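PDB 6F1D: complement C1r subcomponent from Homo sapiens, which is a serine protease of the classical complement pathway that activates C1s within the C1 complex, here represented by its second CUB domain. Local coordinates for residues 46-52 and 77-83. Sequence-based numbering, arbitrary orientation.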
loop_
_atom_site.group_PDB
_atom_site.type_symbol
_atom_site.label_atom_id
_atom_site.label_comp_id
_atom_site.label_asym_id
_atom_site.label_seq_id
_atom_site.Cartn_x
_atom_site.Cartn_y
_atom_site.Cartn_z
ATOM N N PHE A 46 -5.594 6.512 -2.233
ATOM C CA PHE A 46 -4.262 6.777 -2.744
ATOM C C PHE A 46 -4.165 8.169 -3.319
ATOM O O PHE A 46 -5.079 8.634 -3.998
ATOM C CB PHE A 46 -3.914 5.751 -3.804
ATOM C CG PHE A 46 -3.540 4.421 -3.212
ATOM C CD1 PHE A 46 -2.221 4.156 -2.901
ATOM C CD2 PHE A 46 -4.504 3.483 -2.909
ATOM C CE1 PHE A 46 -1.854 2.923 -2.312
ATOM C CE2 PHE A 46 -4.158 2.256 -2.332
ATOM C CZ PHE A 46 -2.831 1.976 -2.048
ATOM N N LEU A 47 -3.003 8.778 -3.145
ATOM C CA LEU A 47 -2.698 10.075 -3.696
ATOM C C LEU A 47 -1.995 9.932 -5.035
ATOM O O LEU A 47 -1.596 8.843 -5.436
ATOM C CB LEU A 47 -1.849 10.865 -2.711
ATOM C CG LEU A 47 -2.633 11.312 -1.456
ATOM C CD1 LEU A 47 -4.072 11.677 -1.771
ATOM C CD2 LEU A 47 -2.640 10.302 -0.373
ATOM N N GLU A 48 -1.883 11.041 -5.749
ATOM C CA GLU A 48 -1.034 11.048 -6.936
ATOM C C GLU A 48 0.260 11.798 -6.646
ATOM O O GLU A 48 0.253 12.752 -5.871
ATOM C CB GLU A 48 -1.753 11.715 -8.119
ATOM C CG GLU A 48 -3.074 11.044 -8.449
ATOM C CD GLU A 48 -3.738 11.563 -9.724
ATOM O OE1 GLU A 48 -4.554 10.809 -10.308
ATOM O OE2 GLU A 48 -3.462 12.718 -10.135
ATOM N N PRO A 49 1.387 11.415 -7.245
ATOM C CA PRO A 49 1.620 10.317 -8.174
ATOM C C PRO A 49 1.576 8.940 -7.549
ATOM O O PRO A 49 1.859 8.729 -6.368
ATOM C CB PRO A 49 3.032 10.600 -8.692
ATOM C CG PRO A 49 3.684 11.252 -7.516
ATOM C CD PRO A 49 2.616 12.200 -7.037
ATOM N N PHE A 50 1.191 7.995 -8.395
ATOM C CA PHE A 50 1.218 6.570 -8.096
ATOM C C PHE A 50 2.014 5.964 -9.231
ATOM O O PHE A 50 1.692 6.202 -10.398
ATOM C CB PHE A 50 -0.197 5.989 -8.043
ATOM C CG PHE A 50 -0.254 4.505 -7.732
ATOM C CD1 PHE A 50 -0.207 3.556 -8.746
ATOM C CD2 PHE A 50 -0.397 4.088 -6.446
ATOM C CE1 PHE A 50 -0.286 2.187 -8.434
ATOM C CE2 PHE A 50 -0.488 2.762 -6.129
ATOM C CZ PHE A 50 -0.423 1.803 -7.123
ATOM N N ASP A 51 3.088 5.241 -8.908
ATOM C CA ASP A 51 3.962 4.737 -9.970
ATOM C C ASP A 51 4.704 3.516 -9.425
ATOM O O ASP A 51 5.675 3.663 -8.676
ATOM C CB ASP A 51 4.911 5.838 -10.455
ATOM C CG ASP A 51 5.948 5.331 -11.439
ATOM O OD1 ASP A 51 5.654 4.317 -12.135
ATOM O OD2 ASP A 51 7.045 5.954 -11.527
ATOM N N ILE A 52 4.197 2.332 -9.751
ATOM C CA ILE A 52 4.861 1.077 -9.411
ATOM C C ILE A 52 5.198 0.421 -10.739
ATOM O O ILE A 52 4.339 0.346 -11.627
ATOM C CB ILE A 52 3.968 0.173 -8.549
ATOM C CG1 ILE A 52 3.620 0.870 -7.219
ATOM C CG2 ILE A 52 4.621 -1.237 -8.311
ATOM C CD1 ILE A 52 2.747 0.042 -6.308
ATOM N N PHE A 77 -1.630 -4.483 -6.931
ATOM C CA PHE A 77 -1.616 -3.261 -7.729
ATOM C C PHE A 77 -0.214 -2.941 -8.246
ATOM O O PHE A 77 0.780 -3.133 -7.542
ATOM C CB PHE A 77 -2.157 -2.090 -6.903
ATOM C CG PHE A 77 -3.581 -2.292 -6.399
ATOM C CD1 PHE A 77 -4.642 -2.117 -7.250
ATOM C CD2 PHE A 77 -3.843 -2.686 -5.078
ATOM C CE1 PHE A 77 -5.947 -2.302 -6.813
ATOM C CE2 PHE A 77 -5.140 -2.852 -4.635
ATOM C CZ PHE A 77 -6.186 -2.657 -5.502
ATOM N N CYS A 78 -0.142 -2.438 -9.485
ATOM C CA CYS A 78 1.087 -1.868 -10.037
ATOM C C CYS A 78 0.685 -0.868 -11.111
ATOM O O CYS A 78 -0.498 -0.626 -11.335
ATOM C CB CYS A 78 2.050 -2.945 -10.584
ATOM S SG CYS A 78 1.321 -3.902 -11.931
ATOM N N GLY A 79 1.669 -0.253 -11.745
ATOM C CA GLY A 79 1.379 0.690 -12.821
ATOM C C GLY A 79 1.261 2.131 -12.350
ATOM O O GLY A 79 1.720 2.495 -11.264
ATOM N N LYS A 80 0.664 2.971 -13.213
ATOM C CA LYS A 80 0.667 4.432 -13.056
ATOM C C LYS A 80 -0.704 5.028 -12.756
ATOM O O LYS A 80 -0.820 6.253 -12.581
ATOM C CB LYS A 80 1.240 5.102 -14.317
ATOM C CG LYS A 80 2.695 4.793 -14.591
ATOM C CD LYS A 80 3.470 6.056 -14.946
ATOM C CE LYS A 80 4.879 5.742 -15.433
ATOM N NZ LYS A 80 5.427 6.873 -16.257
ATOM N N GLN A 81 -1.745 4.215 -12.695
ATOM C CA GLN A 81 -3.083 4.683 -12.352
ATOM C C GLN A 81 -3.358 4.234 -10.920
ATOM O O GLN A 81 -3.193 3.053 -10.587
ATOM C CB GLN A 81 -4.135 4.153 -13.337
ATOM C CG GLN A 81 -4.111 2.618 -13.676
ATOM C CD GLN A 81 -2.853 2.118 -14.427
ATOM O OE1 GLN A 81 -2.643 2.417 -15.631
ATOM N NE2 GLN A 81 -2.013 1.345 -13.751
ATOM N N ARG A 82 -3.691 5.167 -10.044
ATOM C CA ARG A 82 -3.822 4.746 -8.658
ATOM C C ARG A 82 -5.048 3.856 -8.496
ATOM O O ARG A 82 -6.006 3.965 -9.269
ATOM C CB ARG A 82 -3.921 5.944 -7.733
ATOM C CG ARG A 82 -4.981 6.850 -8.090
ATOM C CD ARG A 82 -4.759 8.108 -7.341
ATOM N NE ARG A 82 -5.584 9.151 -7.904
ATOM C CZ ARG A 82 -6.822 9.386 -7.513
ATOM N NH1 ARG A 82 -7.363 8.638 -6.551
ATOM N NH2 ARG A 82 -7.505 10.364 -8.087
ATOM N N PRO A 83 -5.020 2.931 -7.541
ATOM C CA PRO A 83 -6.213 2.128 -7.251
ATOM C C PRO A 83 -7.393 3.023 -6.922
ATOM O O PRO A 83 -7.210 4.178 -6.503
ATOM C CB PRO A 83 -5.792 1.313 -6.025
ATOM C CG PRO A 83 -4.307 1.274 -6.089
ATOM C CD PRO A 83 -3.893 2.582 -6.653
HETATM O O HOH W 1 -7.563 5.584 -4.102
HETATM O O HOH W 2 -2.584 8.028 -11.007
HETATM O O HOH W 3 -0.552 8.531 -10.873
#
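R82 CA and P83 CD both pack over one face of the F50 ring, P83 CD 3.7 Å from the F50 ring centroid and R82 CA nearer the CB end. CG anti to the backbone N (chi1 -180°) carries the F50 ring across to the 77-83 segment, where F50 CD1 comes 3.3 Å from G79 O. With alanine in place of F50, P83 CD and R82 CA would probably lose the surface they pack on, opening a gap between the two loops. P83 also presents CG to a face of the F46 ring, P83 CG lying 3.9 Å from F46 CD2, so that one pyrrolidine ring packs on two phenylalanine faces. R82, extended from CG to NE, runs past F46 and crosses E48 at about a right angle. R82 NE donates an almost straight bond (173°) to the anti side of E48 OE1, somewhat out of the carboxylate plane, a single-pronged salt bridge of 3.1 Å with carboxylate and guanidinium planes 69° apart. Beyond F50, I52 and G79 exchange two backbone bonds, I52 N to G79 O (2.9 Å) and G79 N to I52 O (2.7 Å), a lone antiparallel bridge, while I52 CG2 packs on C78 CB. One water links F46 N to P83 O, another F50 N to K80 O. D51 OD1 lies beside the K80 chain near CE without reaching NZ; D51 OD2 is hydrogen-bonded to R106 N. In this CUB beta-sandwich the contact ties the loop leaving strand 40-46 to the one joining strands 72-77 and 86-87, at the calcium-binding end; W108 packs on F50, and strand 64-69 meets F46.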